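RRNA N-glycosidase (Bougainvillea spectabilis, PDB 3CTK) is a plant ribosome-inactivating protein, a single chain built on a mixed beta-sheet and a set of alpha-helices. Local coordinates at residues Cys212-Leu221 with Val230-Ser238; Asp68-Asp76 with Val85-Ala94. All blocks are in the same frame, centred on the assembly; numbering follows the deposited sequence.

Contact 1: Cys212-Leu221 with Val230-Ser238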
# COMPACT_ATOMS: atom_id res chain seq x y z
N CYS A 212 -22.33 15.12 5.37
CA CYS A 212 -21.82 14.15 4.41
C CYS A 212 -22.50 14.12 3.06
O CYS A 212 -22.87 13.06 2.55
CB CYS A 212 -21.85 12.75 5.03
SG CYS A 212 -20.72 12.56 6.45
N THR A 213 -22.69 15.29 2.46
CA THR A 213 -23.28 15.37 1.14
C THR A 213 -22.37 16.21 0.26
O THR A 213 -21.57 15.68 -0.51
CB THR A 213 -24.70 15.99 1.18
OG1 THR A 213 -24.66 17.26 1.83
CG2 THR A 213 -25.67 15.08 1.91
N THR A 214 -22.46 17.52 0.41
CA THR A 214 -21.67 18.44 -0.39
C THR A 214 -20.17 18.48 -0.09
O THR A 214 -19.75 18.51 1.07
CB THR A 214 -22.21 19.88 -0.26
OG1 THR A 214 -23.59 19.89 -0.66
CG2 THR A 214 -21.43 20.84 -1.15
N ILE A 215 -19.37 18.48 -1.16
CA ILE A 215 -17.91 18.56 -1.07
C ILE A 215 -17.53 19.84 -1.81
O ILE A 215 -17.65 19.92 -3.03
CB ILE A 215 -17.22 17.36 -1.77
CG1 ILE A 215 -17.42 16.08 -0.96
CG2 ILE A 215 -15.72 17.65 -1.94
CD1 ILE A 215 -16.80 14.83 -1.59
N ASN A 216 -17.08 20.84 -1.06
CA ASN A 216 -16.71 22.13 -1.64
C ASN A 216 -15.51 22.74 -0.91
O ASN A 216 -15.52 22.85 0.31
CB ASN A 216 -17.90 23.09 -1.57
CG ASN A 216 -17.66 24.37 -2.34
OD1 ASN A 216 -17.41 24.34 -3.54
ND2 ASN A 216 -17.73 25.50 -1.65
N PRO A 217 -14.46 23.15 -1.66
CA PRO A 217 -14.29 23.10 -3.11
C PRO A 217 -14.35 21.66 -3.61
O PRO A 217 -14.09 20.72 -2.85
CB PRO A 217 -12.91 23.70 -3.33
CG PRO A 217 -12.76 24.64 -2.17
CD PRO A 217 -13.31 23.82 -1.03
N ALA A 218 -14.68 21.48 -4.88
CA ALA A 218 -14.79 20.15 -5.47
C ALA A 218 -13.44 19.48 -5.71
O ALA A 218 -12.42 20.14 -5.89
CB ALA A 218 -15.55 20.24 -6.78
N LEU A 219 -13.44 18.15 -5.70
CA LEU A 219 -12.23 17.37 -5.96
C LEU A 219 -12.10 17.25 -7.47
O LEU A 219 -13.05 16.86 -8.15
CB LEU A 219 -12.34 15.98 -5.35
CG LEU A 219 -12.28 15.89 -3.82
CD1 LEU A 219 -12.84 14.54 -3.39
CD2 LEU A 219 -10.84 16.06 -3.34
N GLN A 220 -10.93 17.58 -8.00
CA GLN A 220 -10.68 17.50 -9.44
C GLN A 220 -9.95 16.19 -9.69
O GLN A 220 -8.72 16.14 -9.64
CB GLN A 220 -9.83 18.68 -9.89
CG GLN A 220 -10.30 20.02 -9.32
CD GLN A 220 -11.68 20.42 -9.82
OE1 GLN A 220 -12.40 21.17 -9.14
NE2 GLN A 220 -12.04 19.95 -11.00
N LEU A 221 -10.71 15.13 -9.96
CA LEU A 221 -10.13 13.81 -10.20
C LEU A 221 -10.12 13.39 -11.67
O LEU A 221 -10.46 14.18 -12.55
CB LEU A 221 -10.88 12.78 -9.34
CG LEU A 221 -10.89 13.15 -7.85
CD1 LEU A 221 -11.67 12.12 -7.04
CD2 LEU A 221 -9.46 13.25 -7.34
N VAL A 230 -15.07 15.54 -11.94
CA VAL A 230 -15.27 16.50 -10.85
C VAL A 230 -16.24 15.97 -9.81
O VAL A 230 -17.41 15.71 -10.09
CB VAL A 230 -15.78 17.84 -11.40
CG1 VAL A 230 -16.04 18.82 -10.26
CG2 VAL A 230 -14.76 18.42 -12.36
N VAL A 231 -15.74 15.83 -8.58
CA VAL A 231 -16.53 15.30 -7.48
C VAL A 231 -16.94 16.38 -6.48
O VAL A 231 -16.08 17.01 -5.86
CB VAL A 231 -15.73 14.20 -6.74
CG1 VAL A 231 -16.48 13.73 -5.50
CG2 VAL A 231 -15.47 13.04 -7.68
N ASN A 232 -18.24 16.58 -6.32
CA ASN A 232 -18.75 17.56 -5.38
C ASN A 232 -19.77 16.94 -4.42
O ASN A 232 -20.49 17.64 -3.71
CB ASN A 232 -19.38 18.76 -6.11
CG ASN A 232 -20.45 18.35 -7.10
OD1 ASN A 232 -21.11 17.32 -6.96
ND2 ASN A 232 -20.66 19.19 -8.12
N LYS A 233 -19.81 15.61 -4.40
CA LYS A 233 -20.72 14.88 -3.53
C LYS A 233 -20.07 13.61 -2.98
O LYS A 233 -19.45 12.85 -3.72
CB LYS A 233 -22.00 14.52 -4.29
CG LYS A 233 -23.08 15.58 -4.20
CD LYS A 233 -24.18 15.38 -5.24
CE LYS A 233 -24.57 13.92 -5.42
NZ LYS A 233 -23.57 13.18 -6.25
N VAL A 234 -20.23 13.39 -1.68
CA VAL A 234 -19.65 12.21 -1.04
C VAL A 234 -20.09 10.92 -1.73
O VAL A 234 -19.28 10.02 -1.94
CB VAL A 234 -20.04 12.14 0.45
CG1 VAL A 234 -19.48 10.87 1.08
CG2 VAL A 234 -19.52 13.36 1.19
N SER A 235 -21.36 10.85 -2.10
CA SER A 235 -21.90 9.65 -2.76
C SER A 235 -21.21 9.30 -4.07
O SER A 235 -21.27 8.16 -4.53
CB SER A 235 -23.40 9.82 -3.01
OG SER A 235 -23.67 10.93 -3.85
N GLN A 236 -20.54 10.28 -4.67
CA GLN A 236 -19.84 10.06 -5.93
C GLN A 236 -18.50 9.35 -5.74
O GLN A 236 -18.04 8.62 -6.61
CB GLN A 236 -19.61 11.39 -6.64
CG GLN A 236 -20.89 12.07 -7.09
CD GLN A 236 -20.69 13.52 -7.48
OE1 GLN A 236 -21.61 14.17 -7.99
NE2 GLN A 236 -19.50 14.04 -7.25
N ILE A 237 -17.87 9.56 -4.59
CA ILE A 237 -16.56 8.98 -4.34
C ILE A 237 -16.51 7.93 -3.23
O ILE A 237 -15.60 7.10 -3.19
CB ILE A 237 -15.54 10.13 -4.05
CG1 ILE A 237 -14.13 9.57 -3.83
CG2 ILE A 237 -16.00 10.94 -2.85
CD1 ILE A 237 -13.50 9.01 -5.08
N SER A 238 -17.50 7.93 -2.34
CA SER A 238 -17.52 6.98 -1.25
C SER A 238 -17.43 5.51 -1.68
O SER A 238 -16.77 4.70 -1.02
CB SER A 238 -18.78 7.18 -0.39
OG SER A 238 -19.97 7.04 -1.14
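I215 reaches across to the second segment at its strand-to-helix junction: CD1 lies 3.7 Å from V234 N and also meets V231 CG1 of the strand and I237 CG2 of the short helix. The I215 and V234 side chains cross at about a right angle, CG1 of I215 to CG2 of V234 at 4.1 Å. The first torsion of I215 (chi1 -71°) sets CG1 beside the backbone N and anti to the carbonyl carbon. L221 adds a second apolar patch, its CD1 touching V231 CG2 at 4.0 Å and I237 CD1 at 4.1 Å. V231 is therefore shared, one methyl for I215 and the other for L221.

These side chains hang on an antiparallel hairpin in two runs, parted by the corner at N216 and the cis peptide before P217. L219 and V231 form a hydrogen-bonded pair: L219 N to V231 O and V231 N to L219 O are both 2.9 Å, the latter with an N-H...O angle of 171°. On the other run, before the corner, V234 N donates to T213 O at 2.9 Å. In the bond from I215 N to N232 O the donor stands 63° above the carbonyl plane.

A218 CB meets V230 CG1 at 3.8 Å, and Q220, bent at chi2, lies alongside V230. Helix 198-208 packs against I215 and L219 through A204, and the C212–C32 disulfide ties down the first segment. Three of the four backbone bonds thus pair the strands, the fourth holds the start of helix 234-237 to T213, and I215, L221, V231 and I237 pack that helix against the hairpin.

Contact 2: Asp68-Asp76 with Val85-Ala94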
# COMPACT_ATOMS: atom_id res chain seq x y z
N ASP A 68 -0.56 5.99 8.34
CA ASP A 68 -0.70 6.47 6.97
C ASP A 68 -0.66 5.39 5.88
O ASP A 68 -0.66 5.71 4.69
CB ASP A 68 0.39 7.51 6.68
CG ASP A 68 1.79 7.02 7.04
OD1 ASP A 68 1.98 5.78 7.10
OD2 ASP A 68 2.69 7.86 7.25
N VAL A 69 -0.63 4.13 6.30
CA VAL A 69 -0.57 2.98 5.40
C VAL A 69 0.69 2.98 4.51
O VAL A 69 0.68 2.42 3.42
CB VAL A 69 -1.84 2.89 4.49
CG1 VAL A 69 -2.05 1.44 4.03
CG2 VAL A 69 -3.06 3.39 5.25
N TYR A 70 1.76 3.61 4.99
CA TYR A 70 3.02 3.65 4.24
C TYR A 70 3.84 2.38 4.49
O TYR A 70 3.99 1.97 5.64
CB TYR A 70 3.91 4.82 4.67
CG TYR A 70 3.50 6.20 4.22
CD1 TYR A 70 4.37 7.29 4.42
CD2 TYR A 70 2.27 6.45 3.61
CE1 TYR A 70 4.02 8.57 4.03
CE2 TYR A 70 1.91 7.74 3.22
CZ TYR A 70 2.79 8.79 3.44
OH TYR A 70 2.44 10.07 3.06
N VAL A 71 4.36 1.78 3.43
CA VAL A 71 5.23 0.61 3.60
C VAL A 71 6.56 1.24 4.01
O VAL A 71 7.01 2.20 3.38
CB VAL A 71 5.39 -0.17 2.28
CG1 VAL A 71 6.57 -1.13 2.37
CG2 VAL A 71 4.12 -0.96 1.99
N VAL A 72 7.19 0.73 5.06
CA VAL A 72 8.46 1.29 5.52
C VAL A 72 9.65 0.35 5.30
O VAL A 72 10.81 0.78 5.36
CB VAL A 72 8.40 1.67 7.02
CG1 VAL A 72 7.38 2.78 7.24
CG2 VAL A 72 8.05 0.46 7.87
N GLY A 73 9.37 -0.92 5.02
CA GLY A 73 10.44 -1.87 4.79
C GLY A 73 9.93 -3.29 4.84
O GLY A 73 8.72 -3.52 4.91
N TYR A 74 10.83 -4.26 4.79
CA TYR A 74 10.44 -5.66 4.83
C TYR A 74 11.57 -6.51 5.37
O TYR A 74 12.70 -6.05 5.51
CB TYR A 74 10.06 -6.16 3.43
CG TYR A 74 11.20 -6.11 2.43
CD1 TYR A 74 11.44 -4.96 1.67
CD2 TYR A 74 12.06 -7.20 2.25
CE1 TYR A 74 12.50 -4.89 0.77
CE2 TYR A 74 13.13 -7.14 1.35
CZ TYR A 74 13.34 -5.98 0.62
OH TYR A 74 14.40 -5.91 -0.26
N GLN A 75 11.25 -7.76 5.67
CA GLN A 75 12.25 -8.70 6.16
C GLN A 75 12.23 -9.91 5.24
O GLN A 75 11.17 -10.48 4.97
CB GLN A 75 11.92 -9.14 7.59
CG GLN A 75 12.93 -10.13 8.17
CD GLN A 75 12.49 -10.66 9.52
OE1 GLN A 75 12.64 -9.99 10.55
NE2 GLN A 75 11.93 -11.86 9.53
N ASP A 76 13.40 -10.27 4.72
CA ASP A 76 13.50 -11.43 3.86
C ASP A 76 14.62 -12.29 4.43
O ASP A 76 14.84 -12.30 5.64
CB ASP A 76 13.78 -11.01 2.40
CG ASP A 76 15.19 -10.51 2.17
OD1 ASP A 76 15.80 -9.91 3.08
OD2 ASP A 76 15.70 -10.70 1.04
N VAL A 85 15.28 -4.80 5.58
CA VAL A 85 15.55 -3.82 4.54
C VAL A 85 14.60 -2.65 4.74
O VAL A 85 13.37 -2.82 4.72
CB VAL A 85 15.34 -4.44 3.14
CG1 VAL A 85 15.64 -3.41 2.05
CG2 VAL A 85 16.23 -5.67 2.99
N PHE A 86 15.15 -1.46 4.93
CA PHE A 86 14.33 -0.28 5.14
C PHE A 86 14.50 0.78 4.07
O PHE A 86 15.59 0.97 3.53
CB PHE A 86 14.68 0.39 6.48
CG PHE A 86 14.37 -0.46 7.69
CD1 PHE A 86 15.39 -1.13 8.35
CD2 PHE A 86 13.07 -0.55 8.18
CE1 PHE A 86 15.12 -1.89 9.49
CE2 PHE A 86 12.79 -1.30 9.32
CZ PHE A 86 13.81 -1.97 9.98
N LEU A 87 13.41 1.48 3.77
CA LEU A 87 13.45 2.57 2.81
C LEU A 87 14.10 3.72 3.57
O LEU A 87 14.12 3.71 4.81
CB LEU A 87 12.03 2.95 2.40
CG LEU A 87 11.34 2.00 1.42
CD1 LEU A 87 9.83 2.20 1.47
CD2 LEU A 87 11.88 2.25 0.02
N ASP A 88 14.65 4.69 2.86
CA ASP A 88 15.28 5.83 3.52
C ASP A 88 14.17 6.77 4.00
O ASP A 88 13.05 6.74 3.50
CB ASP A 88 16.21 6.55 2.53
CG ASP A 88 17.05 7.64 3.20
OD1 ASP A 88 17.41 7.48 4.39
OD2 ASP A 88 17.35 8.64 2.53
N LYS A 89 14.49 7.57 5.01
CA LYS A 89 13.55 8.55 5.55
C LYS A 89 12.30 8.00 6.24
O LYS A 89 11.26 8.67 6.26
CB LYS A 89 13.12 9.51 4.44
CG LYS A 89 14.26 10.06 3.60
CD LYS A 89 15.28 10.80 4.44
CE LYS A 89 16.38 11.39 3.56
NZ LYS A 89 17.44 12.06 4.36
N VAL A 90 12.37 6.79 6.79
CA VAL A 90 11.21 6.24 7.49
C VAL A 90 11.29 6.69 8.95
O VAL A 90 12.34 7.15 9.42
CB VAL A 90 11.18 4.69 7.42
CG1 VAL A 90 10.98 4.25 5.97
CG2 VAL A 90 12.46 4.10 7.99
N PRO A 91 10.18 6.59 9.70
CA PRO A 91 10.19 7.01 11.10
C PRO A 91 11.28 6.30 11.90
O PRO A 91 11.58 5.14 11.65
CB PRO A 91 8.79 6.62 11.59
CG PRO A 91 7.95 6.76 10.35
CD PRO A 91 8.84 6.13 9.29
N THR A 92 11.87 7.01 12.86
CA THR A 92 12.92 6.41 13.68
C THR A 92 12.37 5.18 14.40
O THR A 92 13.09 4.20 14.59
CB THR A 92 13.45 7.41 14.73
OG1 THR A 92 14.00 8.55 14.06
CG2 THR A 92 14.54 6.77 15.58
N VAL A 93 11.10 5.22 14.77
CA VAL A 93 10.49 4.10 15.47
C VAL A 93 10.51 2.84 14.59
O VAL A 93 10.51 1.72 15.11
CB VAL A 93 9.03 4.41 15.89
CG1 VAL A 93 8.17 4.73 14.67
CG2 VAL A 93 8.44 3.24 16.66
N ALA A 94 10.52 3.03 13.28
CA ALA A 94 10.54 1.90 12.35
C ALA A 94 11.88 1.15 12.41
O ALA A 94 11.91 -0.07 12.59
CB ALA A 94 10.28 2.38 10.92
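Y74 lays one ring face over V85: CB of V85 sits 3.8 Å from the ring centroid and 21° off the normal, a CH-pi contact offset toward the rim. The pair belongs to the antiparallel hairpin of strands 70-78 and 81-88, inside the mixed six-stranded sheet of this ribosome-inactivating protein. A chi1 of 62° puts the tyrosine CG between its backbone N and carbonyl carbon, and the ring then runs alongside V85, with both valine methyls close to OH. F155 meets the Y74 ring edge-to-face, and I152 of the same helix, 149-168, also touches the tyrosine.

The backbones of Y74 and V85 make a hydrogen-bonded pair, in which V85 N to Y74 O and Y74 N to V85 O are both 2.9 Å. In the neighbouring non-hydrogen-bonded pair, G73 approaches F86 to 4.2 Å between CA atoms. G73 CA also lies 3.1 Å from V85 O, and glycine has no side chain at this close point.

Beyond the pairing, V72 packs obliquely on V90, V72 CB to V90 CG1 at 3.8 Å, and its two methyls reach P91 CD and A94 CB; P91 is the N-cap of helix 92-97. V72 thus packs strand 70-78 against the turn and first residues of helix 92-97. Its carbonyl does further work: V72 O accepts from L87 N at 3.1 Å, with an N-H...O angle of 174°. The same oxygen lies at the edge of the F86 ring, near the ring plane. V90 CG1 rests 3.5 Å from V72 O.

Overall arrangement
Contacts 1 and 2 are both antiparallel hairpin pairings, but they belong to separate sheets on opposite sides of the chain's centre. They lie about 33 Å apart, centre to centre, and about 15 Å between nearest atoms, so neither touches the other. The centre of contact 2 lies about 12 Å, and that of contact 1 about 24 Å, from the centre of the chain. Contact 2 is buried and sits within the six-stranded sheet; contact 1 is partly buried and uses a separate two-stranded sheet. Along the sequence they come in series, with 68-76/85-94 complete before 212-221 begins. Each hairpin packs on a different helix: 149-168 for contact 2 and 198-208 for contact 1.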